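Local coordinates for prolyl-tRNA synthetase (Giardia lamblia ATCC 50803, PDB 3IAL), which probably joins L-proline to tRNA(Pro) at the expense of ATP, and is captured here with the prolyl-adenylate intermediate bound, at residues 196-201 against 237-242. Numbering follows the deposited sequence.
Sequences TIFSDE and QTAGIH. With PR8 (5'-O-[(R)-hydroxy{[(2S)-pyrrolidin-2-ylcarbonyl]oxy}phosphoryl]adenosine), chain H.
Phe198, on the last turns of helix 180-201, reaches strand 235-245 at Thr238 and Ala239; the nearest CA atoms, those of Phe198 and Thr238, are 9.5 Å apart, and no hydrogen bond joins the two backbones. The helix closes with a wider pi-type turn, Glu201 N bonding weakly to Thr196 O. With CG anti to its own carbonyl carbon (chi1 -72°), Phe198 extends its ring to the strand. CZ leads, 3.6 Å from Thr238 CG2 and 4.0 Å from Ala239 CB, while Thr238 O lies at the ring edge, near its plane. The methyl of Thr238 meets the phenyl, while OG1 is hydrogen-bonded to Leu236 O; Val277 of helix 276-285 also touches both side chains. Away from this apolar contact, the strand holds the prolyl-adenylate. Gln237 O accepts a bond from the ribose O2' of PR8, and Gln237 NE2 donates to O3' at 3.0 Å. His242 NE2 donates to PR8 O10 at 2.8 Å, a bent bond (134°), its ring probably steadied by ND1 bonding Ser223. Gly240 CA comes within 3.2 Å of PR8 O2P. A helix packed behind an antiparallel strand that carries the adenylate on its other side is characteristic of the class II synthetase catalytic core.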
ATOM      1  N   THR B 196      13.354  -3.284 -14.784  1.00 32.17           N
ATOM      2  CA  THR B 196      12.884  -1.922 -14.555  1.00 31.95           C
ATOM      3  C   THR B 196      13.125  -1.452 -13.121  1.00 31.35           C
ATOM      4  O   THR B 196      13.596  -0.335 -12.897  1.00 31.10           O
ATOM      5  CB  THR B 196      11.372  -1.788 -14.844  1.00 32.10           C
ATOM      6  OG1 THR B 196      11.116  -2.153 -16.204  1.00 33.10           O
ATOM      7  CG2 THR B 196      10.906  -0.359 -14.598  1.00 26.06           C
ATOM      8  N   ILE B 197      12.780  -2.287 -12.149  1.00 30.63           N
ATOM      9  CA  ILE B 197      12.920  -1.889 -10.744  1.00 30.46           C
ATOM     10  C   ILE B 197      14.383  -1.819 -10.352  1.00 27.41           C
ATOM     11  O   ILE B 197      14.855  -0.794  -9.858  1.00 27.89           O
ATOM     12  CB  ILE B 197      12.215  -2.866  -9.780  1.00 29.94           C
ATOM     13  CG1 ILE B 197      10.709  -2.891 -10.027  1.00 30.39           C
ATOM     14  CG2 ILE B 197      12.484  -2.477  -8.329  1.00 27.93           C
ATOM     15  CD1 ILE B 197      10.017  -4.127  -9.424  1.00 26.45           C
ATOM     16  N   PHE B 198      15.096  -2.919 -10.572  1.00 28.57           N
ATOM     17  CA  PHE B 198      16.466  -3.083 -10.073  1.00 27.25           C
ATOM     18  C   PHE B 198      17.446  -2.155 -10.802  1.00 29.83           C
ATOM     19  O   PHE B 198      18.250  -1.468 -10.168  1.00 29.94           O
ATOM     20  CB  PHE B 198      16.947  -4.521 -10.277  1.00 28.90           C
ATOM     21  CG  PHE B 198      16.313  -5.555  -9.359  1.00 30.22           C
ATOM     22  CD1 PHE B 198      15.072  -5.362  -8.760  1.00 26.59           C
ATOM     23  CD2 PHE B 198      16.970  -6.768  -9.145  1.00 30.76           C
ATOM     24  CE1 PHE B 198      14.506  -6.354  -7.943  1.00 30.98           C
ATOM     25  CE2 PHE B 198      16.420  -7.753  -8.326  1.00 30.87           C
ATOM     26  CZ  PHE B 198      15.183  -7.548  -7.727  1.00 29.06           C
ATOM     27  N   SER B 199      17.390  -2.163 -12.136  1.00 30.00           N
ATOM     28  CA  SER B 199      18.399  -1.496 -12.973  1.00 30.76           C
ATOM     29  C   SER B 199      18.004  -0.092 -13.449  1.00 30.14           C
ATOM     30  O   SER B 199      18.729   0.865 -13.194  1.00 30.63           O
ATOM     31  CB  SER B 199      18.764  -2.380 -14.169  1.00 30.60           C
ATOM     32  OG  SER B 199      19.434  -3.554 -13.728  1.00 30.93           O
ATOM     33  N   ASP B 200      16.869   0.040 -14.128  1.00 29.31           N
ATOM     34  CA  ASP B 200      16.455   1.350 -14.645  1.00 28.58           C
ATOM     35  C   ASP B 200      16.223   2.350 -13.513  1.00 29.21           C
ATOM     36  O   ASP B 200      16.569   3.527 -13.643  1.00 28.82           O
ATOM     37  CB  ASP B 200      15.179   1.259 -15.492  1.00 29.31           C
ATOM     38  CG  ASP B 200      15.343   0.406 -16.744  1.00 30.86           C
ATOM     39  OD1 ASP B 200      16.464  -0.039 -17.068  1.00 39.01           O
ATOM     40  OD2 ASP B 200      14.326   0.184 -17.421  1.00 39.11           O
ATOM     41  N   GLU B 201      15.642   1.884 -12.407  1.00 29.03           N
ATOM     42  CA  GLU B 201      15.260   2.773 -11.307  1.00 29.70           C
ATOM     43  C   GLU B 201      16.226   2.756 -10.112  1.00 27.67           C
ATOM     44  O   GLU B 201      16.642   3.821  -9.651  1.00 29.20           O
ATOM     45  CB  GLU B 201      13.823   2.484 -10.871  1.00 31.02           C
ATOM     46  CG  GLU B 201      12.787   2.797 -11.973  1.00 35.12           C
ATOM     47  CD  GLU B 201      12.671   4.289 -12.291  1.00 39.07           C
ATOM     48  OE1 GLU B 201      12.561   5.104 -11.358  1.00 41.44           O
ATOM     49  OE2 GLU B 201      12.674   4.645 -13.484  1.00 42.93           O
ATOM     50  N   GLN B 237      19.791 -13.447  -2.619  1.00 26.58           N
ATOM     51  CA  GLN B 237      18.701 -13.758  -3.545  1.00 25.19           C
ATOM     52  C   GLN B 237      17.626 -12.705  -3.369  1.00 25.38           C
ATOM     53  O   GLN B 237      16.986 -12.623  -2.321  1.00 27.53           O
ATOM     54  CB  GLN B 237      18.106 -15.152  -3.323  1.00 27.87           C
ATOM     55  CG  GLN B 237      17.001 -15.489  -4.319  1.00 26.32           C
ATOM     56  CD  GLN B 237      16.293 -16.792  -4.024  1.00 30.36           C
ATOM     57  OE1 GLN B 237      16.926 -17.807  -3.755  1.00 30.57           O
ATOM     58  NE2 GLN B 237      14.967 -16.772  -4.087  1.00 28.70           N
ATOM     59  N   THR B 238      17.418 -11.921  -4.415  1.00 25.26           N
ATOM     60  CA  THR B 238      16.641 -10.683  -4.344  1.00 25.31           C
ATOM     61  C   THR B 238      15.407 -10.713  -5.251  1.00 26.83           C
ATOM     62  O   THR B 238      14.542  -9.848  -5.161  1.00 30.53           O
ATOM     63  CB  THR B 238      17.576  -9.506  -4.693  1.00 26.10           C
ATOM     64  OG1 THR B 238      18.677  -9.517  -3.771  1.00 23.36           O
ATOM     65  CG2 THR B 238      16.871  -8.150  -4.628  1.00 22.90           C
ATOM     66  N   ALA B 239      15.326 -11.712  -6.123  1.00 25.46           N
ATOM     67  CA  ALA B 239      14.084 -12.023  -6.818  1.00 25.87           C
ATOM     68  C   ALA B 239      13.963 -13.529  -6.910  1.00 25.54           C
ATOM     69  O   ALA B 239      14.963 -14.221  -7.075  1.00 28.00           O
ATOM     70  CB  ALA B 239      14.065 -11.410  -8.202  1.00 23.03           C
ATOM     71  N   GLY B 240      12.738 -14.024  -6.789  1.00 24.12           N
ATOM     72  CA  GLY B 240      12.435 -15.427  -7.032  1.00 24.80           C
ATOM     73  C   GLY B 240      11.282 -15.523  -8.000  1.00 24.49           C
ATOM     74  O   GLY B 240      10.198 -15.004  -7.729  1.00 25.88           O
ATOM     75  N   ILE B 241      11.524 -16.171  -9.133  1.00 24.51           N
ATOM     76  CA  ILE B 241      10.558 -16.248 -10.222  1.00 26.37           C
ATOM     77  C   ILE B 241      10.405 -17.723 -10.625  1.00 26.63           C
ATOM     78  O   ILE B 241      11.361 -18.347 -11.080  1.00 29.29           O
ATOM     79  CB  ILE B 241      11.034 -15.359 -11.406  1.00 26.86           C
ATOM     80  CG1 ILE B 241      10.844 -13.885 -11.048  1.00 25.61           C
ATOM     81  CG2 ILE B 241      10.298 -15.688 -12.695  1.00 27.83           C
ATOM     82  CD1 ILE B 241      11.481 -12.899 -12.020  1.00 26.31           C
ATOM     83  N   HIS B 242       9.205 -18.271 -10.454  1.00 26.43           N
ATOM     84  CA  HIS B 242       9.003 -19.724 -10.499  1.00 26.37           C
ATOM     85  C   HIS B 242       7.936 -20.207 -11.470  1.00 25.41           C
ATOM     86  O   HIS B 242       6.868 -19.611 -11.592  1.00 23.77           O
ATOM     87  CB  HIS B 242       8.657 -20.218  -9.099  1.00 25.78           C
ATOM     88  CG  HIS B 242       9.534 -19.638  -8.036  1.00 24.54           C
ATOM     89  ND1 HIS B 242      10.784 -20.139  -7.754  1.00 27.63           N
ATOM     90  CD2 HIS B 242       9.363 -18.574  -7.218  1.00 26.19           C
ATOM     91  CE1 HIS B 242      11.339 -19.417  -6.800  1.00 27.80           C
ATOM     92  NE2 HIS B 242      10.499 -18.461  -6.455  1.00 26.69           N
TER
HETATM   93  C   PR8 H 601       8.546 -17.262  -3.356  1.00 41.68           C
HETATM   94  N   PR8 H 601       6.138 -17.455  -3.376  1.00 37.95           N
HETATM   95  O   PR8 H 601       8.408 -17.216  -2.132  1.00 39.80           O
HETATM   96  P   PR8 H 601      10.993 -16.940  -3.063  0.70 54.76           P
HETATM   97  N1  PR8 H 601      13.828 -11.809   4.685  0.70 38.84           N
HETATM   98  C2  PR8 H 601      13.703 -10.936   3.691  0.70 36.35           C
HETATM   99  N3  PR8 H 601      13.397 -11.314   2.448  0.70 36.19           N
HETATM  100  C4  PR8 H 601      13.204 -12.597   2.146  0.70 40.17           C
HETATM  101  C5  PR8 H 601      13.337 -13.542   3.158  0.70 44.07           C
HETATM  102  C6  PR8 H 601      13.651 -13.124   4.449  0.70 44.75           C
HETATM  103  N6  PR8 H 601      13.773 -14.016   5.432  0.70 47.85           N
HETATM  104  N7  PR8 H 601      13.102 -14.733   2.623  0.70 45.67           N
HETATM  105  C8  PR8 H 601      12.834 -14.556   1.327  0.70 49.61           C
HETATM  106  N9  PR8 H 601      12.902 -13.252   1.024  0.70 48.94           N
HETATM  107  CA  PR8 H 601       7.316 -17.373  -4.256  1.00 37.84           C
HETATM  108  CB  PR8 H 601       7.179 -16.092  -5.062  1.00 35.99           C
HETATM  109  CD  PR8 H 601       5.169 -16.471  -3.849  1.00 37.80           C
HETATM  110  CG  PR8 H 601       6.051 -15.324  -4.358  1.00 35.60           C
HETATM  111  C1' PR8 H 601      12.665 -12.680  -0.340  0.70 52.31           C
HETATM  112  O10 PR8 H 601       9.732 -17.248  -4.022  1.00 43.66           O
HETATM  113  O1P PR8 H 601      11.342 -18.073  -2.169  0.70 56.60           O
HETATM  114  C2' PR8 H 601      13.771 -13.073  -1.350  0.70 54.66           C
HETATM  115  O2' PR8 H 601      14.088 -11.953  -2.190  0.70 47.98           O
HETATM  116  O2P PR8 H 601      12.207 -16.617  -4.064  0.70 58.29           O
HETATM  117  C3' PR8 H 601      13.083 -14.106  -2.213  0.70 55.14           C
HETATM  118  O3' PR8 H 601      13.704 -14.171  -3.499  0.70 53.41           O
HETATM  119  C4' PR8 H 601      11.735 -13.417  -2.311  0.70 55.14           C
HETATM  120  O4' PR8 H 601      11.426 -13.206  -0.915  0.70 53.59           O
HETATM  121  C5' PR8 H 601      10.754 -14.341  -2.999  0.70 54.00           C
HETATM  122  O5' PR8 H 601      10.661 -15.565  -2.296  0.70 54.92           O